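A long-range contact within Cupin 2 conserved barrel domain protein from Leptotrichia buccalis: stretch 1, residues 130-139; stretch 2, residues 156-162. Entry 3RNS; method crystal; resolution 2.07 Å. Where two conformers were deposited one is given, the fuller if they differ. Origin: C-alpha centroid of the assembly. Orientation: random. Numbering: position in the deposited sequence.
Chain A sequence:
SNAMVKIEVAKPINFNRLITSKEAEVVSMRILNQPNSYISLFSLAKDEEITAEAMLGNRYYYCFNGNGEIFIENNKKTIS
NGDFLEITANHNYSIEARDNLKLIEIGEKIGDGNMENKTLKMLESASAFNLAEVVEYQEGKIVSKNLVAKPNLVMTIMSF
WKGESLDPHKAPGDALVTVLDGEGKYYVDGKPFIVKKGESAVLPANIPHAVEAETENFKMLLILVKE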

# COMPACT_ATOMS: atom_id res chain seq x y z
N ASN A 130 6.26 -3.28 11.31
CA ASN A 130 5.06 -4.00 10.93
C ASN A 130 3.88 -3.06 11.00
O ASN A 130 3.59 -2.45 12.04
CB ASN A 130 4.86 -5.26 11.80
CG ASN A 130 3.64 -6.08 11.37
OD1 ASN A 130 2.50 -5.76 11.73
ND2 ASN A 130 3.88 -7.09 10.55
N LEU A 131 3.17 -2.92 9.88
CA LEU A 131 2.11 -1.95 9.76
C LEU A 131 0.85 -2.34 10.54
O LEU A 131 0.29 -1.51 11.24
CB LEU A 131 1.78 -1.76 8.28
CG LEU A 131 1.10 -0.51 7.85
CD1 LEU A 131 1.82 0.70 8.38
CD2 LEU A 131 1.06 -0.52 6.34
N ALA A 132 0.43 -3.61 10.43
CA ALA A 132 -0.79 -4.08 11.09
C ALA A 132 -0.71 -3.90 12.62
O ALA A 132 -1.70 -3.55 13.32
CB ALA A 132 -1.07 -5.59 10.72
N GLU A 133 0.48 -4.10 13.15
CA GLU A 133 0.66 -4.02 14.59
C GLU A 133 0.64 -2.58 15.13
O GLU A 133 0.58 -2.37 16.31
CB GLU A 133 1.92 -4.75 15.02
CG GLU A 133 1.63 -5.99 15.90
CD GLU A 133 1.20 -7.27 15.14
OE1 GLU A 133 0.66 -8.17 15.83
OE2 GLU A 133 1.41 -7.39 13.89
N VAL A 134 0.62 -1.59 14.26
CA VAL A 134 0.63 -0.20 14.71
C VAL A 134 -0.74 0.29 15.20
O VAL A 134 -0.84 1.26 15.96
CB VAL A 134 1.24 0.67 13.57
CG1 VAL A 134 0.40 1.87 13.24
CG2 VAL A 134 2.65 1.02 13.92
N VAL A 135 -1.80 -0.35 14.74
CA VAL A 135 -3.13 -0.09 15.25
C VAL A 135 -3.68 -1.35 15.88
O VAL A 135 -3.67 -2.42 15.29
CB VAL A 135 -4.16 0.36 14.15
CG1 VAL A 135 -4.10 1.86 13.96
CG2 VAL A 135 -4.00 -0.45 12.81
N GLU A 136 -4.29 -1.17 17.03
CA GLU A 136 -4.93 -2.24 17.72
C GLU A 136 -6.42 -2.31 17.35
O GLU A 136 -7.05 -1.29 17.08
CB GLU A 136 -4.77 -1.96 19.22
CG GLU A 136 -4.87 -3.18 20.05
CD GLU A 136 -4.35 -2.97 21.47
OE1 GLU A 136 -4.83 -2.04 22.15
OE2 GLU A 136 -3.44 -3.75 21.86
N TYR A 137 -7.01 -3.49 17.38
CA TYR A 137 -8.46 -3.59 17.52
C TYR A 137 -8.99 -3.06 18.88
O TYR A 137 -8.39 -3.30 19.96
CB TYR A 137 -8.93 -5.03 17.31
CG TYR A 137 -8.72 -5.57 15.92
CD1 TYR A 137 -9.33 -4.97 14.83
CD2 TYR A 137 -7.97 -6.71 15.71
CE1 TYR A 137 -9.11 -5.44 13.57
CE2 TYR A 137 -7.79 -7.22 14.43
CZ TYR A 137 -8.38 -6.58 13.38
OH TYR A 137 -8.19 -7.04 12.12
N GLN A 138 -10.10 -2.33 18.83
CA GLN A 138 -10.85 -1.92 20.01
C GLN A 138 -12.33 -2.19 19.77
O GLN A 138 -12.88 -1.86 18.73
CB GLN A 138 -10.58 -0.46 20.35
CG GLN A 138 -9.07 -0.18 20.67
CD GLN A 138 -8.75 1.27 21.05
OE1 GLN A 138 -9.57 1.98 21.61
NE2 GLN A 138 -7.53 1.70 20.74
N GLU A 139 -12.97 -2.74 20.78
CA GLU A 139 -14.33 -3.23 20.64
C GLU A 139 -15.33 -2.10 20.31
O GLU A 139 -15.43 -1.08 21.03
CB GLU A 139 -14.78 -3.95 21.93
CG GLU A 139 -16.13 -4.65 21.77
CD GLU A 139 -16.65 -5.34 23.04
OE1 GLU A 139 -16.07 -5.18 24.14
OE2 GLU A 139 -17.67 -6.06 22.88
N THR A 156 -2.98 6.27 5.56
CA THR A 156 -3.58 6.06 6.85
C THR A 156 -3.81 4.59 7.06
O THR A 156 -4.16 3.87 6.11
CB THR A 156 -4.92 6.82 6.88
OG1 THR A 156 -4.64 8.23 6.79
CG2 THR A 156 -5.69 6.56 8.16
N ILE A 157 -3.58 4.12 8.30
CA ILE A 157 -3.90 2.76 8.67
C ILE A 157 -5.10 2.75 9.63
O ILE A 157 -5.19 3.62 10.51
CB ILE A 157 -2.62 2.03 9.29
CG1 ILE A 157 -3.00 0.77 10.05
CG2 ILE A 157 -1.79 2.93 10.18
CD1 ILE A 157 -3.24 -0.39 9.13
N MSE A 158 -5.99 1.77 9.47
CA MSE A 158 -7.22 1.73 10.27
C MSE A 158 -7.56 0.34 10.70
O MSE A 158 -7.34 -0.60 9.94
CB MSE A 158 -8.41 2.30 9.48
CG MSE A 158 -8.06 3.58 8.67
SE MSE A 158 -9.63 4.29 7.69
CE MSE A 158 -10.72 4.79 9.15
N SER A 159 -8.08 0.20 11.92
CA SER A 159 -8.68 -1.06 12.39
C SER A 159 -10.18 -0.85 12.58
O SER A 159 -10.62 0.25 13.04
CB SER A 159 -8.04 -1.55 13.69
OG SER A 159 -8.33 -0.67 14.78
N PHE A 160 -10.97 -1.85 12.19
CA PHE A 160 -12.43 -1.79 12.27
C PHE A 160 -12.84 -3.02 13.10
O PHE A 160 -12.47 -4.16 12.76
CB PHE A 160 -13.10 -1.94 10.89
CG PHE A 160 -13.02 -0.76 9.99
CD1 PHE A 160 -11.82 -0.39 9.39
CD2 PHE A 160 -14.18 -0.04 9.65
CE1 PHE A 160 -11.76 0.71 8.50
CE2 PHE A 160 -14.11 1.05 8.77
CZ PHE A 160 -12.91 1.43 8.24
N TRP A 161 -13.58 -2.79 14.17
CA TRP A 161 -14.23 -3.89 14.85
C TRP A 161 -15.45 -4.31 14.03
O TRP A 161 -16.13 -3.47 13.44
CB TRP A 161 -14.65 -3.48 16.26
CG TRP A 161 -15.02 -4.63 17.10
CD1 TRP A 161 -16.30 -5.12 17.30
CD2 TRP A 161 -14.14 -5.46 17.86
NE1 TRP A 161 -16.25 -6.18 18.15
CE2 TRP A 161 -14.94 -6.43 18.49
CE3 TRP A 161 -12.76 -5.45 18.10
CZ2 TRP A 161 -14.40 -7.41 19.35
CZ3 TRP A 161 -12.21 -6.46 18.91
CH2 TRP A 161 -13.04 -7.41 19.55
N LYS A 162 -15.73 -5.60 14.01
CA LYS A 162 -16.91 -6.13 13.33
C LYS A 162 -18.16 -5.33 13.64
O LYS A 162 -18.42 -4.99 14.80
CB LYS A 162 -17.11 -7.57 13.77
CG LYS A 162 -18.35 -8.19 13.20
CD LYS A 162 -18.56 -9.55 13.72
CE LYS A 162 -19.79 -10.15 13.08
NZ LYS A 162 -19.99 -11.48 13.71
O HOH W 1 -10.91 -1.44 16.13

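How do the two backbones lie against each other? Stretch 2 is a strand through F160, and stretch 1 opens with a short 3-10 turn at 132-134, already in contact with I157, where V134 N donates to L131 O at 3.0 Å. Beyond the turn the chain is extended and runs in the same general direction as stretch 2, with Y137 CA 5.7 Å from S159 CA and E139 CA 5.8 Å from W161 CA. No backbone-to-backbone hydrogen bond joins them. Side chains fill the space instead: I157, S159 and W161 point toward stretch 1, while M158, a selenomethionine, and F160 point away, the alternation expected of an extended chain.

What fills the hollow beside the 3-10 turn? I157 does, a branched side chain lying against V134 and V135. Its CG2 meets V134 CG1 at 3.9 Å, and its CG1 comes within 3.2 Å of V135 CG2, a very tight approach for two carbons. V135 points back toward the strand, so its CG2 also lies near the backbone beyond I157, 4.2 Å from S159 N. The result is a small apolar plug, buried at V135 and I157 and partly exposed at V134, in which only carbon meets carbon at the side chains, as is usual for apolar packing.

Where does the packing give way to polar bonding? At S159, whose short side chain points toward stretch 1. S159 OG donates a hydrogen bond to E136 O at 2.7 Å, tying the strand to a backbone carbonyl while the side chain of E136 starts out away from it. Water 1 fills the next gap: it accepts from Q138 N at 3.0 Å and donates to S159 OG at 3.0 Å. The serine hydroxyl thus serves as donor to the carbonyl and acceptor from the water. Alongside, the Y137 ring occupies space beside the strand, its CD1 3.8 Å from S159 CB and its CE1 3.7 Å from F160 O.

How does W161 close the far end? Its broad indole is the largest bump on stretch 2, with 105 Å² covered by stretch 1. The chain passes along it: Y137 CB touches the ring edge, 3.9 Å from W161 CZ3, and E139 lies over one face. E139 CA stands 3.8 Å from the centroid of the W161 six-membered ring and 22° off its normal, a CH-pi contact in which a weakly polarised C-H meets the electron-rich face. Between these two residues, Q138 O packs 3.4 Å from W161 CB, and the Q138 CA-to-CB bond points away from stretch 2.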